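Local coordinates for protein acetylxylan esterase / glucomannan deacetylase (Cellvibrio japonicus, PDB 2WAA) that removes acetyl groups from acetylated xylan and glucomannan during the degradation of plant cell wall polysaccharides, at residues A[238-252]-A[280-294]. Sequence-based numbering, arbitrary orientation.
Sequences FSPGIPDRATYINTY and KKAALVSYIGETRQQ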
ATOM      1  N   PHE A 238      -6.889   8.377 -18.168  1.00 12.53           N
ATOM      2  CA  PHE A 238      -8.080   9.082 -18.727  1.00 13.00           C
ATOM      3  C   PHE A 238      -8.104  10.583 -18.439  1.00 14.90           C
ATOM      4  O   PHE A 238      -8.991  11.307 -18.924  1.00 14.49           O
ATOM      5  CB  PHE A 238      -9.389   8.411 -18.212  1.00 13.03           C
ATOM      6  CG  PHE A 238      -9.650   7.088 -18.867  1.00 12.41           C
ATOM      7  CD1 PHE A 238      -8.755   6.041 -18.685  1.00 14.38           C
ATOM      8  CD2 PHE A 238     -10.724   6.893 -19.713  1.00 12.19           C
ATOM      9  CE1 PHE A 238      -8.950   4.810 -19.305  1.00 11.43           C
ATOM     10  CE2 PHE A 238     -10.941   5.684 -20.342  1.00 11.38           C
ATOM     11  CZ  PHE A 238     -10.056   4.623 -20.160  1.00 13.63           C
ATOM     12  N   SER A 239      -7.130  11.062 -17.671  1.00 15.63           N
ATOM     13  CA  SER A 239      -7.105  12.487 -17.318  0.50 16.89           C
ATOM     14  C   SER A 239      -6.944  13.398 -18.520  1.00 18.14           C
ATOM     15  O   SER A 239      -7.663  14.392 -18.640  1.00 18.22           O
ATOM     16  CB  SER A 239      -6.034  12.772 -16.272  0.50 16.97           C
ATOM     17  OG  SER A 239      -6.403  12.106 -15.101  0.50 15.10           O
ATOM     18  N   PRO A 240      -6.018  13.063 -19.428  1.00 18.70           N
ATOM     19  CA  PRO A 240      -5.938  13.923 -20.609  1.00 20.37           C
ATOM     20  C   PRO A 240      -7.128  13.778 -21.558  1.00 21.69           C
ATOM     21  O   PRO A 240      -7.407  14.722 -22.292  1.00 24.34           O
ATOM     22  CB  PRO A 240      -4.668  13.428 -21.333  1.00 19.55           C
ATOM     23  CG  PRO A 240      -3.881  12.632 -20.269  1.00 19.93           C
ATOM     24  CD  PRO A 240      -4.952  12.027 -19.418  1.00 19.00           C
ATOM     25  N   GLY A 241      -7.806  12.623 -21.554  1.00 19.69           N
ATOM     26  CA  GLY A 241      -8.863  12.295 -22.503  1.00 18.66           C
ATOM     27  C   GLY A 241      -8.956  10.767 -22.490  1.00 17.43           C
ATOM     28  O   GLY A 241      -8.143  10.091 -21.845  1.00 16.96           O
ATOM     29  N   ILE A 242      -9.925  10.193 -23.179  1.00 17.02           N
ATOM     30  CA  ILE A 242     -10.000   8.737 -23.242  1.00 16.19           C
ATOM     31  C   ILE A 242      -8.893   8.231 -24.133  1.00 16.43           C
ATOM     32  O   ILE A 242      -8.817   8.663 -25.289  1.00 16.04           O
ATOM     33  CB  ILE A 242     -11.363   8.317 -23.819  1.00 16.54           C
ATOM     34  CG1 ILE A 242     -12.472   8.701 -22.834  1.00 16.60           C
ATOM     35  CG2 ILE A 242     -11.377   6.837 -24.191  1.00 17.08           C
ATOM     36  CD1 ILE A 242     -13.923   8.550 -23.415  1.00 18.94           C
ATOM     37  N   PRO A 243      -8.022   7.305 -23.640  1.00 16.16           N
ATOM     38  CA  PRO A 243      -6.928   6.830 -24.514  1.00 15.75           C
ATOM     39  C   PRO A 243      -7.386   5.895 -25.630  1.00 17.48           C
ATOM     40  O   PRO A 243      -8.454   5.288 -25.558  1.00 16.85           O
ATOM     41  CB  PRO A 243      -5.994   6.050 -23.544  1.00 16.39           C
ATOM     42  CG  PRO A 243      -6.889   5.642 -22.356  1.00 13.64           C
ATOM     43  CD  PRO A 243      -7.912   6.758 -22.244  1.00 14.56           C
ATOM     44  N   ASP A 244      -6.575   5.779 -26.669  1.00 17.53           N
ATOM     45  CA  ASP A 244      -6.856   4.853 -27.761  1.00 19.80           C
ATOM     46  C   ASP A 244      -7.259   3.432 -27.286  1.00 19.66           C
ATOM     47  O   ASP A 244      -6.498   2.772 -26.540  1.00 19.68           O
ATOM     48  CB  ASP A 244      -5.613   4.745 -28.666  1.00 20.06           C
ATOM     49  CG  ASP A 244      -5.827   3.794 -29.800  1.00 23.10           C
ATOM     50  OD1 ASP A 244      -6.769   4.040 -30.590  1.00 28.60           O
ATOM     51  OD2 ASP A 244      -5.091   2.787 -29.918  1.00 25.06           O
ATOM     52  N   ARG A 245      -8.404   2.946 -27.756  1.00 19.12           N
ATOM     53  CA  ARG A 245      -8.941   1.667 -27.299  1.00 18.95           C
ATOM     54  C   ARG A 245      -8.028   0.476 -27.561  1.00 19.81           C
ATOM     55  O   ARG A 245      -7.685  -0.275 -26.615  1.00 18.55           O
ATOM     56  CB  ARG A 245     -10.340   1.446 -27.879  1.00 20.21           C
ATOM     57  CG  ARG A 245     -10.883   0.067 -27.697  1.00 20.17           C
ATOM     58  CD  ARG A 245     -12.392  -0.022 -28.136  1.00 22.20           C
ATOM     59  NE  ARG A 245     -13.007  -1.115 -27.416  1.00 26.09           N
ATOM     60  CZ  ARG A 245     -13.927  -1.009 -26.448  1.00 26.98           C
ATOM     61  NH1 ARG A 245     -14.471   0.151 -26.095  1.00 22.46           N
ATOM     62  NH2 ARG A 245     -14.332  -2.115 -25.848  1.00 29.65           N
ATOM     63  N   ALA A 246      -7.610   0.272 -28.815  1.00 18.83           N
ATOM     64  CA  ALA A 246      -6.738  -0.881 -29.082  1.00 19.09           C
ATOM     65  C   ALA A 246      -5.440  -0.822 -28.277  1.00 17.76           C
ATOM     66  O   ALA A 246      -4.988  -1.828 -27.778  1.00 18.27           O
ATOM     67  CB  ALA A 246      -6.435  -1.050 -30.615  1.00 17.87           C
ATOM     68  N   THR A 247      -4.843   0.353 -28.155  1.00 17.38           N
ATOM     69  CA  THR A 247      -3.575   0.493 -27.470  1.00 17.70           C
ATOM     70  C   THR A 247      -3.739   0.144 -25.973  1.00 16.68           C
ATOM     71  O   THR A 247      -2.971  -0.621 -25.375  1.00 16.84           O
ATOM     72  CB  THR A 247      -3.078   1.941 -27.533  1.00 18.40           C
ATOM     73  OG1 THR A 247      -2.845   2.333 -28.895  1.00 19.51           O
ATOM     74  CG2 THR A 247      -1.779   2.099 -26.744  1.00 21.00           C
ATOM     75  N   TYR A 248      -4.768   0.700 -25.379  1.00 15.26           N
ATOM     76  CA  TYR A 248      -4.987   0.458 -23.964  1.00 13.67           C
ATOM     77  C   TYR A 248      -5.306  -1.015 -23.681  1.00 14.08           C
ATOM     78  O   TYR A 248      -4.743  -1.629 -22.754  1.00 13.87           O
ATOM     79  CB  TYR A 248      -6.108   1.345 -23.470  1.00 12.45           C
ATOM     80  CG  TYR A 248      -6.042   1.516 -21.976  1.00 12.84           C
ATOM     81  CD1 TYR A 248      -5.242   2.513 -21.431  1.00 12.65           C
ATOM     82  CD2 TYR A 248      -6.786   0.695 -21.126  1.00  9.95           C
ATOM     83  CE1 TYR A 248      -5.173   2.710 -20.046  1.00 11.55           C
ATOM     84  CE2 TYR A 248      -6.753   0.888 -19.737  1.00 11.34           C
ATOM     85  CZ  TYR A 248      -5.925   1.896 -19.220  1.00 10.67           C
ATOM     86  OH  TYR A 248      -5.838   2.112 -17.876  1.00 11.07           O
ATOM     87  N   ILE A 249      -6.211  -1.590 -24.462  1.00 14.07           N
ATOM     88  CA  ILE A 249      -6.615  -2.969 -24.211  1.00 14.35           C
ATOM     89  C   ILE A 249      -5.436  -3.898 -24.451  1.00 16.07           C
ATOM     90  O   ILE A 249      -5.202  -4.857 -23.686  1.00 15.23           O
ATOM     91  CB  ILE A 249      -7.827  -3.376 -25.072  1.00 14.93           C
ATOM     92  CG1 ILE A 249      -9.098  -2.615 -24.596  1.00 14.66           C
ATOM     93  CG2 ILE A 249      -8.026  -4.935 -25.071  1.00 14.11           C
ATOM     94  CD1 ILE A 249     -10.279  -2.811 -25.554  1.00 17.09           C
ATOM     95  N   ASN A 250      -4.650  -3.632 -25.489  1.00 16.83           N
ATOM     96  CA  ASN A 250      -3.514  -4.505 -25.714  1.00 16.44           C
ATOM     97  C   ASN A 250      -2.483  -4.400 -24.589  1.00 15.66           C
ATOM     98  O   ASN A 250      -1.891  -5.413 -24.197  1.00 14.68           O
ATOM     99  CB  ASN A 250      -2.872  -4.239 -27.076  1.00 18.30           C
ATOM    100  CG  ASN A 250      -3.743  -4.732 -28.211  1.00 20.68           C
ATOM    101  OD1 ASN A 250      -4.583  -5.651 -28.041  1.00 23.08           O
ATOM    102  ND2 ASN A 250      -3.530  -4.163 -29.383  1.00 23.05           N
ATOM    103  N   THR A 251      -2.265  -3.207 -24.047  1.00 13.98           N
ATOM    104  CA  THR A 251      -1.323  -3.166 -22.950  0.50 13.99           C
ATOM    105  C   THR A 251      -1.890  -3.688 -21.643  1.00 12.92           C
ATOM    106  O   THR A 251      -1.150  -4.335 -20.904  1.00 11.70           O
ATOM    107  CB  THR A 251      -0.372  -1.914 -22.899  0.50 15.39           C
ATOM    108  OG1 THR A 251      -0.213  -1.385 -21.567  0.50 17.09           O
ATOM    109  CG2 THR A 251      -0.787  -0.869 -23.878  0.50 15.96           C
ATOM    110  N   TYR A 252      -3.194  -3.525 -21.413  1.00 10.38           N
ATOM    111  CA  TYR A 252      -3.764  -4.083 -20.200  1.00 10.49           C
ATOM    112  C   TYR A 252      -3.691  -5.608 -20.290  1.00 11.43           C
ATOM    113  O   TYR A 252      -3.343  -6.289 -19.320  1.00 11.03           O
ATOM    114  CB  TYR A 252      -5.208  -3.633 -19.997  1.00  9.69           C
ATOM    115  CG  TYR A 252      -5.603  -3.456 -18.542  1.00  9.27           C
ATOM    116  CD1 TYR A 252      -4.866  -4.054 -17.511  1.00 10.75           C
ATOM    117  CD2 TYR A 252      -6.683  -2.659 -18.203  1.00 10.57           C
ATOM    118  CE1 TYR A 252      -5.244  -3.892 -16.137  1.00 10.01           C
ATOM    119  CE2 TYR A 252      -7.089  -2.507 -16.845  1.00 10.92           C
ATOM    120  CZ  TYR A 252      -6.359  -3.115 -15.834  1.00 11.89           C
ATOM    121  OH  TYR A 252      -6.744  -2.892 -14.541  1.00  9.88           O
ATOM    122  N   LYS A 280     -15.917   8.775 -19.278  1.00 10.00           N
ATOM    123  CA  LYS A 280     -14.599   8.189 -19.039  1.00 10.35           C
ATOM    124  C   LYS A 280     -14.696   6.881 -18.247  1.00  9.53           C
ATOM    125  O   LYS A 280     -14.022   5.890 -18.569  1.00 10.59           O
ATOM    126  CB  LYS A 280     -13.738   9.186 -18.312  1.00 10.14           C
ATOM    127  CG  LYS A 280     -13.302  10.268 -19.296  1.00  9.54           C
ATOM    128  CD  LYS A 280     -12.501  11.335 -18.519  1.00 12.28           C
ATOM    129  CE  LYS A 280     -11.830  12.306 -19.525  1.00 16.64           C
ATOM    130  NZ  LYS A 280     -11.109  13.398 -18.779  1.00 14.73           N
ATOM    131  N   LYS A 281     -15.517   6.885 -17.211  1.00  9.90           N
ATOM    132  CA  LYS A 281     -15.787   5.664 -16.468  1.00  9.37           C
ATOM    133  C   LYS A 281     -16.328   4.573 -17.400  1.00 10.93           C
ATOM    134  O   LYS A 281     -15.862   3.437 -17.394  1.00  9.09           O
ATOM    135  CB  LYS A 281     -16.783   5.958 -15.349  1.00  9.25           C
ATOM    136  CG  LYS A 281     -17.135   4.740 -14.472  1.00 12.48           C
ATOM    137  CD  LYS A 281     -18.170   5.237 -13.412  1.00  9.30           C
ATOM    138  CE  LYS A 281     -18.731   4.063 -12.603  1.00 15.75           C
ATOM    139  NZ  LYS A 281     -17.794   3.574 -11.615  1.00 13.03           N
ATOM    140  N   ALA A 282     -17.357   4.899 -18.186  1.00 10.25           N
ATOM    141  CA  ALA A 282     -17.963   3.869 -19.031  1.00 11.17           C
ATOM    142  C   ALA A 282     -16.930   3.298 -20.016  1.00 11.61           C
ATOM    143  O   ALA A 282     -16.969   2.121 -20.322  1.00 12.54           O
ATOM    144  CB  ALA A 282     -19.206   4.463 -19.789  1.00 11.68           C
ATOM    145  N   ALA A 283     -16.024   4.144 -20.499  1.00 11.86           N
ATOM    146  CA  ALA A 283     -15.014   3.703 -21.449  1.00 11.55           C
ATOM    147  C   ALA A 283     -14.059   2.739 -20.770  1.00 11.67           C
ATOM    148  O   ALA A 283     -13.727   1.691 -21.330  1.00 11.63           O
ATOM    149  CB  ALA A 283     -14.240   4.897 -22.033  1.00 12.71           C
ATOM    150  N   LEU A 284     -13.609   3.087 -19.560  1.00  9.60           N
ATOM    151  CA  LEU A 284     -12.709   2.143 -18.864  1.00  9.88           C
ATOM    152  C   LEU A 284     -13.387   0.814 -18.522  1.00  9.99           C
ATOM    153  O   LEU A 284     -12.777  -0.264 -18.629  1.00  9.31           O
ATOM    154  CB  LEU A 284     -12.062   2.775 -17.612  1.00 10.50           C
ATOM    155  CG  LEU A 284     -11.043   1.890 -16.860  1.00  6.81           C
ATOM    156  CD1 LEU A 284     -10.038   1.280 -17.857  1.00 11.38           C
ATOM    157  CD2 LEU A 284     -10.295   2.703 -15.779  1.00 11.04           C
ATOM    158  N   VAL A 285     -14.657   0.862 -18.134  1.00  9.89           N
ATOM    159  CA  VAL A 285     -15.377  -0.373 -17.895  1.00 10.15           C
ATOM    160  C   VAL A 285     -15.405  -1.213 -19.160  1.00 10.79           C
ATOM    161  O   VAL A 285     -15.227  -2.450 -19.127  1.00 10.67           O
ATOM    162  CB  VAL A 285     -16.817  -0.058 -17.419  1.00 10.65           C
ATOM    163  CG1 VAL A 285     -17.688  -1.304 -17.451  1.00  9.87           C
ATOM    164  CG2 VAL A 285     -16.768   0.591 -15.988  1.00  8.76           C
ATOM    165  N   SER A 286     -15.635  -0.540 -20.285  1.00 10.65           N
ATOM    166  CA  SER A 286     -15.719  -1.213 -21.565  1.00 11.21           C
ATOM    167  C   SER A 286     -14.373  -1.859 -21.896  1.00 10.77           C
ATOM    168  O   SER A 286     -14.324  -3.012 -22.297  1.00 11.33           O
ATOM    169  CB  SER A 286     -16.067  -0.211 -22.678  1.00 10.85           C
ATOM    170  OG  SER A 286     -16.297  -0.952 -23.853  1.00 13.43           O
ATOM    171  N   TYR A 287     -13.294  -1.101 -21.698  1.00 10.15           N
ATOM    172  CA  TYR A 287     -11.950  -1.578 -22.012  1.00  9.15           C
ATOM    173  C   TYR A 287     -11.602  -2.796 -21.124  1.00  9.83           C
ATOM    174  O   TYR A 287     -11.003  -3.772 -21.578  1.00 10.08           O
ATOM    175  CB  TYR A 287     -10.949  -0.461 -21.761  1.00  9.85           C
ATOM    176  CG  TYR A 287     -10.942   0.690 -22.758  1.00 11.81           C
ATOM    177  CD1 TYR A 287     -11.923   0.806 -23.765  1.00 16.11           C
ATOM    178  CD2 TYR A 287      -9.981   1.695 -22.656  1.00 10.98           C
ATOM    179  CE1 TYR A 287     -11.900   1.893 -24.683  1.00 15.51           C
ATOM    180  CE2 TYR A 287      -9.949   2.793 -23.579  1.00 13.21           C
ATOM    181  CZ  TYR A 287     -10.897   2.852 -24.595  1.00 15.59           C
ATOM    182  OH  TYR A 287     -10.869   3.945 -25.442  1.00 16.26           O
ATOM    183  N   ILE A 288     -12.005  -2.745 -19.859  1.00  9.38           N
ATOM    184  CA  ILE A 288     -11.792  -3.868 -18.977  1.00  9.26           C
ATOM    185  C   ILE A 288     -12.547  -5.106 -19.486  1.00 10.53           C
ATOM    186  O   ILE A 288     -12.015  -6.230 -19.463  1.00 11.08           O
ATOM    187  CB  ILE A 288     -12.217  -3.516 -17.504  1.00  7.59           C
ATOM    188  CG1 ILE A 288     -11.130  -2.611 -16.895  1.00  8.74           C
ATOM    189  CG2 ILE A 288     -12.440  -4.838 -16.671  1.00  9.33           C
ATOM    190  CD1 ILE A 288     -11.570  -1.887 -15.593  1.00  7.43           C
ATOM    191  N   GLY A 289     -13.795  -4.922 -19.914  1.00 10.35           N
ATOM    192  CA  GLY A 289     -14.555  -6.077 -20.377  1.00 11.39           C
ATOM    193  C   GLY A 289     -13.838  -6.669 -21.593  1.00 12.47           C
ATOM    194  O   GLY A 289     -13.751  -7.874 -21.741  1.00 13.63           O
ATOM    195  N   GLU A 290     -13.332  -5.832 -22.487  1.00 13.89           N
ATOM    196  CA  GLU A 290     -12.692  -6.370 -23.678  1.00 13.77           C
ATOM    197  C   GLU A 290     -11.329  -6.984 -23.326  1.00 12.78           C
ATOM    198  O   GLU A 290     -10.905  -7.955 -23.946  1.00 11.18           O
ATOM    199  CB  GLU A 290     -12.525  -5.306 -24.770  1.00 15.66           C
ATOM    200  CG  GLU A 290     -12.112  -5.895 -26.088  1.00 18.28           C
ATOM    201  CD  GLU A 290     -12.224  -4.890 -27.276  1.00 25.70           C
ATOM    202  OE1 GLU A 290     -12.999  -3.914 -27.188  1.00 24.70           O
ATOM    203  OE2 GLU A 290     -11.497  -5.082 -28.284  1.00 29.29           O
ATOM    204  N   THR A 291     -10.634  -6.402 -22.363  1.00 12.11           N
ATOM    205  CA  THR A 291      -9.380  -7.038 -21.863  1.00 11.11           C
ATOM    206  C   THR A 291      -9.659  -8.442 -21.379  1.00 11.82           C
ATOM    207  O   THR A 291      -8.923  -9.397 -21.673  1.00 10.96           O
ATOM    208  CB  THR A 291      -8.793  -6.159 -20.756  1.00 10.94           C
ATOM    209  OG1 THR A 291      -8.482  -4.860 -21.334  1.00 11.58           O
ATOM    210  CG2 THR A 291      -7.551  -6.821 -20.065  1.00 10.22           C
ATOM    211  N   ARG A 292     -10.704  -8.600 -20.580  1.00 11.68           N
ATOM    212  CA  ARG A 292     -11.025  -9.920 -20.074  0.50 12.56           C
ATOM    213  C   ARG A 292     -11.387 -10.872 -21.225  1.00 13.69           C
ATOM    214  O   ARG A 292     -11.038 -12.051 -21.207  1.00 13.40           O
ATOM    215  CB  ARG A 292     -12.122  -9.839 -19.008  0.50 12.30           C
ATOM    216  CG  ARG A 292     -11.676  -9.016 -17.794  0.50 11.19           C
ATOM    217  CD  ARG A 292     -12.698  -8.991 -16.652  0.50 12.12           C
ATOM    218  NE  ARG A 292     -13.159 -10.326 -16.304  0.50 11.16           N
ATOM    219  CZ  ARG A 292     -14.264 -10.875 -16.781  0.50  9.58           C
ATOM    220  NH1 ARG A 292     -15.029 -10.186 -17.608  0.50 11.60           N
ATOM    221  NH2 ARG A 292     -14.606 -12.105 -16.433  0.50 12.71           N
ATOM    222  N   GLN A 293     -12.108 -10.361 -22.214  1.00 14.53           N
ATOM    223  CA  GLN A 293     -12.448 -11.191 -23.370  1.00 16.65           C
ATOM    224  C   GLN A 293     -11.185 -11.702 -24.075  1.00 16.19           C
ATOM    225  O   GLN A 293     -11.057 -12.908 -24.368  1.00 17.49           O
ATOM    226  CB  GLN A 293     -13.401 -10.431 -24.318  1.00 17.49           C
ATOM    227  CG  GLN A 293     -13.685 -11.220 -25.603  1.00 25.43           C
ATOM    228  CD  GLN A 293     -14.974 -10.787 -26.276  1.00 33.31           C
ATOM    229  OE1 GLN A 293     -15.992 -10.568 -25.609  1.00 38.30           O
ATOM    230  NE2 GLN A 293     -14.948 -10.686 -27.602  1.00 35.93           N
ATOM    231  N   GLN A 294     -10.223 -10.816 -24.300  1.00 15.95           N
ATOM    232  CA  GLN A 294      -8.952 -11.219 -24.919  1.00 18.06           C
ATOM    233  C   GLN A 294      -8.117 -12.161 -24.061  1.00 17.89           C
ATOM    234  O   GLN A 294      -7.459 -13.055 -24.595  1.00 17.42           O
ATOM    235  CB  GLN A 294      -8.091 -10.020 -25.270  1.00 18.30           C
ATOM    236  CG  GLN A 294      -8.783  -9.070 -26.226  1.00 24.31           C
ATOM    237  CD  GLN A 294      -7.838  -8.083 -26.837  1.00 30.33           C
ATOM    238  OE1 GLN A 294      -6.670  -7.976 -26.425  1.00 32.75           O
ATOM    239  NE2 GLN A 294      -8.333  -7.339 -27.826  1.00 32.36           N
TER
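Phe238 presses its ring as a knob among Lys280, Ala283, Leu284 and Tyr287, its CZ 3.7 Å from Leu284 CB; a flat apolar group suits this buried hole, while Pro243 CD lies over the centre of one ring face. Phe238 O takes a weak hydrogen bond from NZ of the extended Lys280. Ile242 reaches the small Ala283 methyl with CD1. At Pro243 the carbonyl O accepts from Tyr287 OH at 2.8 Å, the C=O pointing straight at the hydroxyl (179°); the tyrosine ring is lodged among Phe238, Tyr248 and Ile249, with Arg245 NH1 at its edge. Arg245, CG anti to the backbone N (chi1 169°), runs extended past this ring and sets one guanidinium face over Tyr287 CD1, the planes 87° apart. NE and NH2 both hold Glu290 OE1, NH2 at 2.6 Å in a salt bridge, while NH1 and NH2 share Ser286 OG, all within the guanidinium plane. Tyr248 packs obliquely on Tyr287 and Leu284, its hydroxyl bonded to Asp237. Branched Ile249 fills its hole twice over, CD1 against Glu290, CG2 toward Gln294. Tyr252 rests CE2 on Ile288 CG1. Helices 245-262 and 278-295 belong to the SGNH-type hydrolase domain, where Tyr252 and Ile288 both reach Leu270 of parallel strand 267-270 and Ile288 also touches Tyr302 of edge strand 300-302.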